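PDB 6F1S: CglIIR protein from Corynebacterium glutamicum, which is the H subunit of the CglI restriction endonuclease, a helicase-like NTPase that probably drives the enzyme's action on DNA; this chain is its C-terminal domain. Local coordinates for residues Leu90-Asn103 / Glu121-Val135. Numbering follows the deposited sequence.
Sequences LTARMVLRTNRKVN and EVAHPLLILYRIEGV. With EDO (1,2-ethanediol), chain C.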
# COMPACT_ATOMS: atom_id res chain seq x y z
N LEU A 90 -14.34 -0.85 14.19
CA LEU A 90 -13.76 -0.12 13.08
C LEU A 90 -12.91 -1.02 12.18
O LEU A 90 -12.07 -1.79 12.67
CB LEU A 90 -12.92 1.06 13.58
CG LEU A 90 -12.35 1.94 12.48
CD1 LEU A 90 -13.47 2.52 11.62
CD2 LEU A 90 -11.49 3.05 13.06
N THR A 91 -13.14 -0.92 10.88
CA THR A 91 -12.37 -1.70 9.92
C THR A 91 -11.56 -0.77 9.01
O THR A 91 -11.86 0.41 8.88
CB THR A 91 -13.28 -2.60 9.04
OG1 THR A 91 -14.26 -1.79 8.37
CG2 THR A 91 -13.99 -3.63 9.90
N ALA A 92 -10.52 -1.33 8.40
CA ALA A 92 -9.74 -0.59 7.43
C ALA A 92 -10.31 -0.81 6.04
O ALA A 92 -10.94 -1.83 5.77
CB ALA A 92 -8.27 -1.01 7.48
N ARG A 93 -10.10 0.17 5.17
CA ARG A 93 -10.46 0.04 3.76
C ARG A 93 -9.21 -0.29 2.96
O ARG A 93 -8.15 0.31 3.16
CB ARG A 93 -11.12 1.33 3.26
CG ARG A 93 -11.64 1.26 1.83
CD ARG A 93 -12.34 2.55 1.47
NE ARG A 93 -12.84 2.56 0.09
CZ ARG A 93 -13.32 3.64 -0.52
NH1 ARG A 93 -13.37 4.81 0.12
NH2 ARG A 93 -13.75 3.56 -1.77
N MSE A 94 -9.32 -1.27 2.07
CA MSE A 94 -8.18 -1.67 1.26
C MSE A 94 -8.52 -1.67 -0.23
O MSE A 94 -9.51 -2.27 -0.66
CB MSE A 94 -7.66 -3.05 1.68
CG MSE A 94 -6.38 -3.44 0.94
SE MSE A 94 -5.41 -4.97 1.70
CE MSE A 94 -6.53 -6.42 1.02
N VAL A 95 -7.68 -0.99 -1.00
CA VAL A 95 -7.85 -0.89 -2.44
C VAL A 95 -6.65 -1.52 -3.13
O VAL A 95 -5.50 -1.16 -2.87
CB VAL A 95 -8.02 0.58 -2.89
CG1 VAL A 95 -8.11 0.68 -4.40
CG2 VAL A 95 -9.26 1.19 -2.23
N LEU A 96 -6.92 -2.50 -4.00
CA LEU A 96 -5.89 -3.20 -4.75
C LEU A 96 -6.02 -2.87 -6.22
O LEU A 96 -7.06 -3.14 -6.82
CB LEU A 96 -5.99 -4.72 -4.56
CG LEU A 96 -6.03 -5.29 -3.14
CD1 LEU A 96 -6.18 -6.81 -3.18
CD2 LEU A 96 -4.80 -4.90 -2.35
N ARG A 97 -4.98 -2.28 -6.80
CA ARG A 97 -4.95 -1.99 -8.24
C ARG A 97 -3.84 -2.78 -8.91
O ARG A 97 -2.71 -2.83 -8.41
CB ARG A 97 -4.74 -0.50 -8.50
CG ARG A 97 -5.69 0.42 -7.77
CD ARG A 97 -7.09 0.37 -8.33
NE ARG A 97 -7.90 1.42 -7.73
CZ ARG A 97 -9.21 1.36 -7.59
NH1 ARG A 97 -9.88 0.29 -8.00
NH2 ARG A 97 -9.86 2.36 -7.02
N THR A 98 -4.15 -3.37 -10.06
CA THR A 98 -3.13 -4.08 -10.81
C THR A 98 -2.90 -3.41 -12.17
O THR A 98 -3.60 -2.45 -12.52
CB THR A 98 -3.51 -5.55 -11.00
OG1 THR A 98 -4.74 -5.64 -11.72
CG2 THR A 98 -3.67 -6.22 -9.64
N ASN A 99 -1.91 -3.90 -12.90
CA ASN A 99 -1.53 -3.35 -14.21
C ASN A 99 -1.19 -1.86 -14.10
O ASN A 99 -1.45 -1.08 -15.01
CB ASN A 99 -2.64 -3.60 -15.24
CG ASN A 99 -2.25 -3.14 -16.64
OD1 ASN A 99 -1.11 -3.32 -17.07
ND2 ASN A 99 -3.20 -2.51 -17.35
N ARG A 100 -0.62 -1.46 -12.97
CA ARG A 100 -0.17 -0.08 -12.82
C ARG A 100 1.18 0.10 -13.49
O ARG A 100 2.01 -0.81 -13.50
CB ARG A 100 -0.10 0.31 -11.34
CG ARG A 100 -1.43 0.22 -10.59
CD ARG A 100 -2.52 1.10 -11.19
NE ARG A 100 -3.15 0.48 -12.35
CZ ARG A 100 -3.88 1.13 -13.25
NH1 ARG A 100 -4.09 2.44 -13.12
NH2 ARG A 100 -4.40 0.48 -14.28
N LYS A 101 1.39 1.29 -14.06
CA LYS A 101 2.64 1.61 -14.73
C LYS A 101 3.20 2.93 -14.20
O LYS A 101 2.97 3.99 -14.78
CB LYS A 101 2.45 1.69 -16.24
CG LYS A 101 2.05 0.39 -16.87
CD LYS A 101 3.20 -0.59 -16.87
CE LYS A 101 2.85 -1.84 -17.65
NZ LYS A 101 4.06 -2.68 -17.88
N VAL A 102 3.94 2.85 -13.10
CA VAL A 102 4.55 4.01 -12.48
C VAL A 102 6.02 3.71 -12.26
O VAL A 102 6.38 2.65 -11.75
CB VAL A 102 3.87 4.35 -11.13
CG1 VAL A 102 4.52 5.55 -10.48
CG2 VAL A 102 2.37 4.58 -11.32
N ASN A 103 6.90 4.62 -12.66
CA ASN A 103 8.32 4.39 -12.44
C ASN A 103 8.72 4.74 -11.02
O ASN A 103 8.08 5.56 -10.36
CB ASN A 103 9.17 5.20 -13.42
CG ASN A 103 9.08 4.66 -14.83
OD1 ASN A 103 9.58 3.57 -15.12
ND2 ASN A 103 8.46 5.42 -15.72
N GLU A 121 -12.23 9.48 1.54
CA GLU A 121 -12.28 8.54 2.66
C GLU A 121 -11.77 9.19 3.94
O GLU A 121 -10.58 9.41 4.09
CB GLU A 121 -11.48 7.28 2.36
CG GLU A 121 -11.46 6.27 3.50
CD GLU A 121 -12.85 5.88 3.95
OE1 GLU A 121 -13.20 6.17 5.12
OE2 GLU A 121 -13.60 5.28 3.15
N VAL A 122 -12.68 9.50 4.86
CA VAL A 122 -12.30 10.18 6.09
C VAL A 122 -12.68 9.39 7.34
O VAL A 122 -12.41 9.82 8.46
CB VAL A 122 -12.94 11.58 6.19
CG1 VAL A 122 -12.37 12.50 5.12
CG2 VAL A 122 -14.45 11.50 6.07
N ALA A 123 -13.30 8.22 7.15
CA ALA A 123 -13.70 7.39 8.28
C ALA A 123 -12.75 6.21 8.47
O ALA A 123 -12.24 5.98 9.56
CB ALA A 123 -15.12 6.88 8.08
N HIS A 124 -12.51 5.46 7.40
CA HIS A 124 -11.70 4.26 7.48
C HIS A 124 -10.22 4.54 7.27
O HIS A 124 -9.85 5.27 6.35
CB HIS A 124 -12.16 3.23 6.43
CG HIS A 124 -13.55 2.72 6.64
ND1 HIS A 124 -13.86 1.76 7.58
CD2 HIS A 124 -14.71 3.03 6.02
CE1 HIS A 124 -15.15 1.51 7.54
NE2 HIS A 124 -15.69 2.26 6.60
N PRO A 125 -9.37 3.97 8.13
CA PRO A 125 -7.95 3.90 7.79
C PRO A 125 -7.81 3.26 6.42
O PRO A 125 -8.46 2.24 6.18
CB PRO A 125 -7.35 3.02 8.89
CG PRO A 125 -8.30 3.16 10.03
CD PRO A 125 -9.66 3.34 9.43
N LEU A 126 -7.03 3.85 5.53
CA LEU A 126 -7.02 3.44 4.14
C LEU A 126 -5.66 2.89 3.70
O LEU A 126 -4.63 3.53 3.90
CB LEU A 126 -7.42 4.62 3.25
CG LEU A 126 -7.46 4.37 1.74
CD1 LEU A 126 -8.50 3.31 1.41
CD2 LEU A 126 -7.74 5.65 0.98
N LEU A 127 -5.68 1.70 3.10
CA LEU A 127 -4.49 1.14 2.47
C LEU A 127 -4.74 0.93 0.98
O LEU A 127 -5.64 0.18 0.59
CB LEU A 127 -4.08 -0.19 3.12
CG LEU A 127 -2.93 -0.98 2.47
CD1 LEU A 127 -1.59 -0.26 2.61
CD2 LEU A 127 -2.83 -2.41 3.01
N ILE A 128 -3.95 1.60 0.15
CA ILE A 128 -4.02 1.41 -1.29
C ILE A 128 -2.76 0.69 -1.76
O ILE A 128 -1.65 1.15 -1.50
CB ILE A 128 -4.17 2.75 -2.04
CG1 ILE A 128 -5.41 3.51 -1.53
CG2 ILE A 128 -4.23 2.53 -3.53
CD1 ILE A 128 -5.65 4.85 -2.25
N LEU A 129 -2.93 -0.44 -2.43
CA LEU A 129 -1.79 -1.20 -2.94
C LEU A 129 -1.77 -1.19 -4.47
O LEU A 129 -2.75 -1.55 -5.12
CB LEU A 129 -1.81 -2.63 -2.41
CG LEU A 129 -1.45 -2.79 -0.93
CD1 LEU A 129 -1.84 -4.15 -0.37
CD2 LEU A 129 0.02 -2.54 -0.70
N TYR A 130 -0.65 -0.75 -5.04
CA TYR A 130 -0.47 -0.70 -6.48
C TYR A 130 0.49 -1.80 -6.93
O TYR A 130 1.62 -1.87 -6.46
CB TYR A 130 0.07 0.66 -6.94
CG TYR A 130 -0.97 1.69 -7.30
CD1 TYR A 130 -2.21 1.69 -6.68
CD2 TYR A 130 -0.71 2.66 -8.26
CE1 TYR A 130 -3.17 2.64 -7.00
CE2 TYR A 130 -1.66 3.61 -8.59
CZ TYR A 130 -2.89 3.59 -7.96
OH TYR A 130 -3.86 4.52 -8.27
N ARG A 131 0.03 -2.65 -7.85
CA ARG A 131 0.87 -3.70 -8.40
C ARG A 131 1.51 -3.22 -9.70
O ARG A 131 0.82 -2.91 -10.66
CB ARG A 131 0.07 -4.99 -8.65
CG ARG A 131 0.92 -6.23 -8.93
CD ARG A 131 0.04 -7.41 -9.31
NE ARG A 131 0.79 -8.66 -9.43
CZ ARG A 131 1.41 -9.06 -10.54
NH1 ARG A 131 1.37 -8.30 -11.63
NH2 ARG A 131 2.06 -10.21 -10.55
N ILE A 132 2.84 -3.15 -9.70
CA ILE A 132 3.57 -2.66 -10.87
C ILE A 132 4.48 -3.75 -11.42
O ILE A 132 5.31 -4.30 -10.70
CB ILE A 132 4.42 -1.42 -10.52
CG1 ILE A 132 3.52 -0.30 -10.01
CG2 ILE A 132 5.22 -0.97 -11.74
CD1 ILE A 132 4.28 0.89 -9.48
N GLU A 133 4.31 -4.04 -12.71
CA GLU A 133 5.06 -5.10 -13.37
C GLU A 133 5.50 -4.67 -14.77
O GLU A 133 4.78 -3.97 -15.46
CB GLU A 133 4.21 -6.37 -13.44
CG GLU A 133 4.92 -7.58 -13.99
CD GLU A 133 3.95 -8.63 -14.52
OE1 GLU A 133 3.19 -9.21 -13.72
OE2 GLU A 133 3.95 -8.86 -15.74
N GLY A 134 6.69 -5.10 -15.17
CA GLY A 134 7.17 -4.88 -16.53
C GLY A 134 7.62 -3.45 -16.79
O GLY A 134 7.41 -2.92 -17.88
N VAL A 135 8.26 -2.85 -15.80
CA VAL A 135 8.68 -1.46 -15.86
C VAL A 135 10.20 -1.35 -15.64
O VAL A 135 10.87 -0.48 -16.21
CB VAL A 135 7.91 -0.62 -14.80
CG1 VAL A 135 8.74 0.54 -14.28
CG2 VAL A 135 6.59 -0.13 -15.36
C1 EDO C . -1.65 5.09 -11.73
O1 EDO C . -1.04 6.38 -11.57
C2 EDO C . -1.89 4.78 -13.20
O2 EDO C . -0.92 3.83 -13.67
O HOH W 1 0.43 -5.90 -12.31
O HOH W 2 1.82 -3.54 -13.82
O HOH W 3 10.02 2.08 -17.28
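R93 to R97 pair in parallel with L126 to Y130, two neighbouring strands of the mixed sheet joined through helix 112-120 as a beta-alpha-beta unit. The middle is tight. Backbone bonds run in an unbroken ladder from R93 N to R131 N, and V95 O receives L129 N at 2.7 Å. On one face L96 CD2 lies beside L129 CD1, 3.6 Å apart, and the selenium of M94, a selenomethionine, rests against L127 CD2; helix 32-46 covers M94 and L96. On the other face V95 meets I128, and L117 of helix 112-120 covers L126. The R93 chain is extended from CG to NE (chi2 177°), and NH1 reaches the anti lone pair of E121 OE2 at 3.1 Å. Its NH2 pairs with D49. H124 ND1 bonds T91 O in the plane of its ring, but from above the carbonyl plane. Beyond the corner at N99 the pairing loosens. R100 N still reaches R131 O at 3.1 Å, and R100 CG sits over a face of the Y130 ring. A water then probably bridges R100 O and E133 N. On the exposed side, K101 bends at chi2 (-71°), and its NZ bonds E133 O at 2.8 Å in the carbonyl plane.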